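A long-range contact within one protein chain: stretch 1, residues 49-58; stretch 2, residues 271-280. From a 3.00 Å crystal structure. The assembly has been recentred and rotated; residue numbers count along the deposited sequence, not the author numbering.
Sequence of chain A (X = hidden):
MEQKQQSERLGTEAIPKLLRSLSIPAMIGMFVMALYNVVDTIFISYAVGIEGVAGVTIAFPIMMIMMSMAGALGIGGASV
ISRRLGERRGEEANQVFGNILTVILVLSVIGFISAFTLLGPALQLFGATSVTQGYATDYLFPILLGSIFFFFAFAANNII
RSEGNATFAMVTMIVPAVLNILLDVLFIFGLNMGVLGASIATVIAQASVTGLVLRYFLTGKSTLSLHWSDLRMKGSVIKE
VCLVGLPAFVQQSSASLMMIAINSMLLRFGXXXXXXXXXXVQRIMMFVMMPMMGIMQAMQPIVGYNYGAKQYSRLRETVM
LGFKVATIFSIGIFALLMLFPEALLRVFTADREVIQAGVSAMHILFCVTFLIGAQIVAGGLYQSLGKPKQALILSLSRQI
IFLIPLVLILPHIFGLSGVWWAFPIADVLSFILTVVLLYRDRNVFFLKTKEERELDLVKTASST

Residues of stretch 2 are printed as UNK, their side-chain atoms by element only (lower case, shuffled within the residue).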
# COMPACT_ATOMS: atom_id res chain seq x y z
N GLY A 49 -0.43 -27.11 3.48
CA GLY A 49 -0.61 -26.95 4.92
C GLY A 49 -0.26 -25.56 5.41
O GLY A 49 -0.83 -24.56 4.95
N ILE A 50 0.69 -25.50 6.33
CA ILE A 50 1.13 -24.22 6.90
C ILE A 50 2.59 -23.98 6.49
O ILE A 50 3.23 -22.97 6.84
CB ILE A 50 0.96 -24.15 8.45
CG1 ILE A 50 -0.19 -25.08 8.97
CG2 ILE A 50 0.89 -22.67 8.89
CD1 ILE A 50 -1.51 -24.42 9.34
N GLU A 51 3.08 -24.97 5.74
CA GLU A 51 4.43 -24.97 5.18
C GLU A 51 4.54 -23.91 4.07
O GLU A 51 5.52 -23.16 3.99
CB GLU A 51 4.77 -26.38 4.65
CG GLU A 51 3.56 -27.20 4.17
CD GLU A 51 2.69 -26.45 3.16
OE1 GLU A 51 3.04 -26.40 1.96
OE2 GLU A 51 1.66 -25.88 3.56
N GLY A 52 3.50 -23.85 3.24
CA GLY A 52 3.48 -22.98 2.08
C GLY A 52 2.95 -21.63 2.49
O GLY A 52 3.45 -20.59 2.05
N VAL A 53 1.91 -21.66 3.34
CA VAL A 53 1.39 -20.44 3.99
C VAL A 53 2.55 -19.50 4.37
O VAL A 53 2.47 -18.26 4.22
CB VAL A 53 0.46 -20.84 5.18
CG1 VAL A 53 0.54 -19.88 6.38
CG2 VAL A 53 -0.97 -21.03 4.67
N ALA A 54 3.66 -20.10 4.82
CA ALA A 54 4.84 -19.31 5.11
C ALA A 54 5.69 -19.03 3.84
O ALA A 54 6.29 -17.96 3.74
CB ALA A 54 5.67 -19.98 6.19
N GLY A 55 5.72 -20.00 2.91
CA GLY A 55 6.44 -19.87 1.64
C GLY A 55 6.10 -18.49 1.15
O GLY A 55 6.94 -17.59 1.14
N VAL A 56 4.83 -18.38 0.76
CA VAL A 56 4.10 -17.12 0.70
C VAL A 56 4.73 -15.96 1.46
O VAL A 56 5.15 -14.95 0.88
CB VAL A 56 2.68 -17.33 1.30
CG1 VAL A 56 1.95 -15.98 1.50
CG2 VAL A 56 1.89 -18.32 0.44
N THR A 57 4.79 -16.13 2.78
CA THR A 57 5.01 -15.00 3.65
C THR A 57 6.47 -14.57 3.70
O THR A 57 6.76 -13.39 3.92
CB THR A 57 4.42 -15.29 5.03
OG1 THR A 57 3.18 -16.02 4.85
CG2 THR A 57 4.17 -13.97 5.78
N ILE A 58 7.36 -15.53 3.47
CA ILE A 58 8.77 -15.20 3.28
C ILE A 58 8.94 -14.66 1.88
O ILE A 58 9.73 -13.75 1.65
CB ILE A 58 9.70 -16.41 3.36
CG1 ILE A 58 9.05 -17.53 4.16
CG2 ILE A 58 11.05 -15.99 3.94
CD1 ILE A 58 9.24 -18.88 3.51
N UNK A 271 9.91 -22.26 13.10
CA UNK A 271 10.12 -22.63 11.69
C UNK A 271 8.95 -22.24 10.77
O UNK A 271 9.16 -21.70 9.68
o UNK A 271 10.01 -24.98 12.51
c UNK A 271 10.55 -24.12 11.52
N UNK A 272 7.72 -22.46 11.24
CA UNK A 272 6.51 -22.16 10.45
C UNK A 272 5.29 -21.78 11.31
O UNK A 272 4.62 -20.79 11.03
o UNK A 272 7.87 -24.95 9.02
c UNK A 272 7.37 -23.84 8.72
o UNK A 272 7.81 -23.12 7.79
c UNK A 272 6.17 -23.34 9.53
N UNK A 273 5.01 -22.58 12.34
CA UNK A 273 3.89 -22.36 13.29
C UNK A 273 3.56 -20.87 13.43
O UNK A 273 2.39 -20.47 13.49
c UNK A 273 2.39 -26.73 15.72
c UNK A 273 4.29 -25.48 14.92
c UNK A 273 3.70 -26.70 15.26
c UNK A 273 4.24 -22.94 14.69
c UNK A 273 3.58 -24.28 15.02
c UNK A 273 2.27 -24.34 15.51
c UNK A 273 1.68 -25.55 15.85
N UNK A 274 4.63 -20.06 13.45
CA UNK A 274 4.62 -18.66 13.87
C UNK A 274 4.60 -17.65 12.71
O UNK A 274 4.25 -16.49 12.91
c UNK A 274 5.91 -20.21 18.65
o UNK A 274 5.93 -20.79 19.90
c UNK A 274 5.85 -18.38 14.75
c UNK A 274 6.21 -20.97 17.53
c UNK A 274 5.59 -18.87 18.52
c UNK A 274 5.86 -19.03 16.12
c UNK A 274 5.57 -18.29 17.26
c UNK A 274 6.19 -20.38 16.28
N UNK A 275 5.00 -18.07 11.52
CA UNK A 275 5.02 -17.18 10.35
C UNK A 275 3.61 -16.90 9.83
O UNK A 275 3.26 -15.75 9.54
c UNK A 275 7.24 -18.18 9.76
c UNK A 275 5.89 -17.74 9.21
c UNK A 275 6.08 -16.72 8.10
N UNK A 276 2.80 -17.95 9.72
CA UNK A 276 1.39 -17.82 9.34
C UNK A 276 0.55 -17.31 10.49
O UNK A 276 -0.67 -17.53 10.53
N UNK A 277 1.22 -16.68 11.46
CA UNK A 277 0.58 -15.90 12.52
C UNK A 277 1.23 -14.51 12.56
O UNK A 277 0.74 -13.61 13.23
c UNK A 277 0.60 -16.59 13.92
c UNK A 277 0.32 -18.09 13.83
c UNK A 277 1.89 -16.31 14.67
N UNK A 278 2.34 -14.36 11.84
CA UNK A 278 2.71 -13.06 11.33
C UNK A 278 1.64 -12.80 10.30
O UNK A 278 0.70 -12.06 10.55
c UNK A 278 5.89 -12.76 12.33
c UNK A 278 6.96 -10.65 12.64
c UNK A 278 4.07 -13.07 10.65
c UNK A 278 6.82 -11.98 12.98
c UNK A 278 6.16 -10.10 11.65
c UNK A 278 5.23 -10.88 11.00
c UNK A 278 5.08 -12.22 11.34
N UNK A 279 1.78 -13.47 9.15
CA UNK A 279 0.80 -13.42 8.07
C UNK A 279 -0.58 -13.02 8.55
O UNK A 279 -1.10 -11.99 8.15
N UNK A 280 -1.15 -13.82 9.44
CA UNK A 280 -2.48 -13.57 9.99
C UNK A 280 -2.68 -12.22 10.65
O UNK A 280 -3.65 -11.55 10.35
c UNK A 280 -3.75 -15.84 10.46
c UNK A 280 -3.88 -16.99 11.47
c UNK A 280 -2.87 -14.69 10.97
c UNK A 280 -5.13 -15.33 10.06

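Position 271 carries one side-chain carbon followed by one oxygen, a short hydroxyl-bearing side chain that stays out of reach of stretch 1; it is serine, S271. Position 272 has two carbons, the second bearing two oxygens, which is the planar end of a carboxylate or of its near relatives. With no nitrogen among them and only one carbon before the group, the residue is aspartate, D272. Its CB lies 4.0 Å from I50 O, and its OD1 is 4.1 Å from A54 CB, so it packs against I50 and A54 without forming a hydrogen bond to stretch 1.

At position 273 one carbon leads into a ring of six carbons with nothing attached, and CA-to-CB points away from stretch 1. This is phenylalanine, F273, exposed and not in contact. Position 274 repeats the pattern but adds an oxygen on the far side of the ring, the mark of tyrosine; Y274 also points away and makes no contact.

Position 275 has three carbons, one of them carrying the other two. Branching at CB without oxygen identifies valine, V275. It points toward stretch 1 and is buried: its CB sits 3.8 Å from A54 CB, and its CG1 3.8 Å from T57 CB, so it spans one turn of the opposing helix.

Position 276 has no side-chain atoms and is glycine, G276. Its CA is 3.7 Å from V53 CG1, and the CA atoms of A54 and G276 are 5.7 Å apart. The lack of a side chain matters here, because an ideal CB would fall 2.6 Å from V53 CG1, a clash, and 3.5 Å from I50 CG2.

Position 277 again shows three carbons forked at the first, hence valine, V277, but this one points away and touches nothing on stretch 1. At position 278 a single carbon bears an unsubstituted six-carbon ring, giving phenylalanine, F278; its CB faces stretch 1 while the end of the side chain leads away, and no contact results. Position 279 is bare beyond the backbone, so it is glycine, G279. Its CA lies 4.1 Å from T57 CG2, and unlike at G276 there is room here for a CB, which would lie 3.7 Å from T57 OG1. Position 280 has four carbons forked at the second, which is leucine, L280, out of reach.

The contact is thus a packing of surfaces, burying 339 Å² in all, with no hydrogen bond across it. A54 and T57 lie one helical turn apart and both point toward stretch 2, where V275 meets them; D272 packs against I50 and A54, and the two glycines bring their backbone close to V53 and T57. T57 spends its hydroxyl within its own helix, in a very short hydrogen bond of 2.4 Å from T57 OG1 to V53 O, while its CB and CG2 both reach V275, and CG2 also lies against G279.

Stretch 2, residues 271-280: SDFYVGVFGL
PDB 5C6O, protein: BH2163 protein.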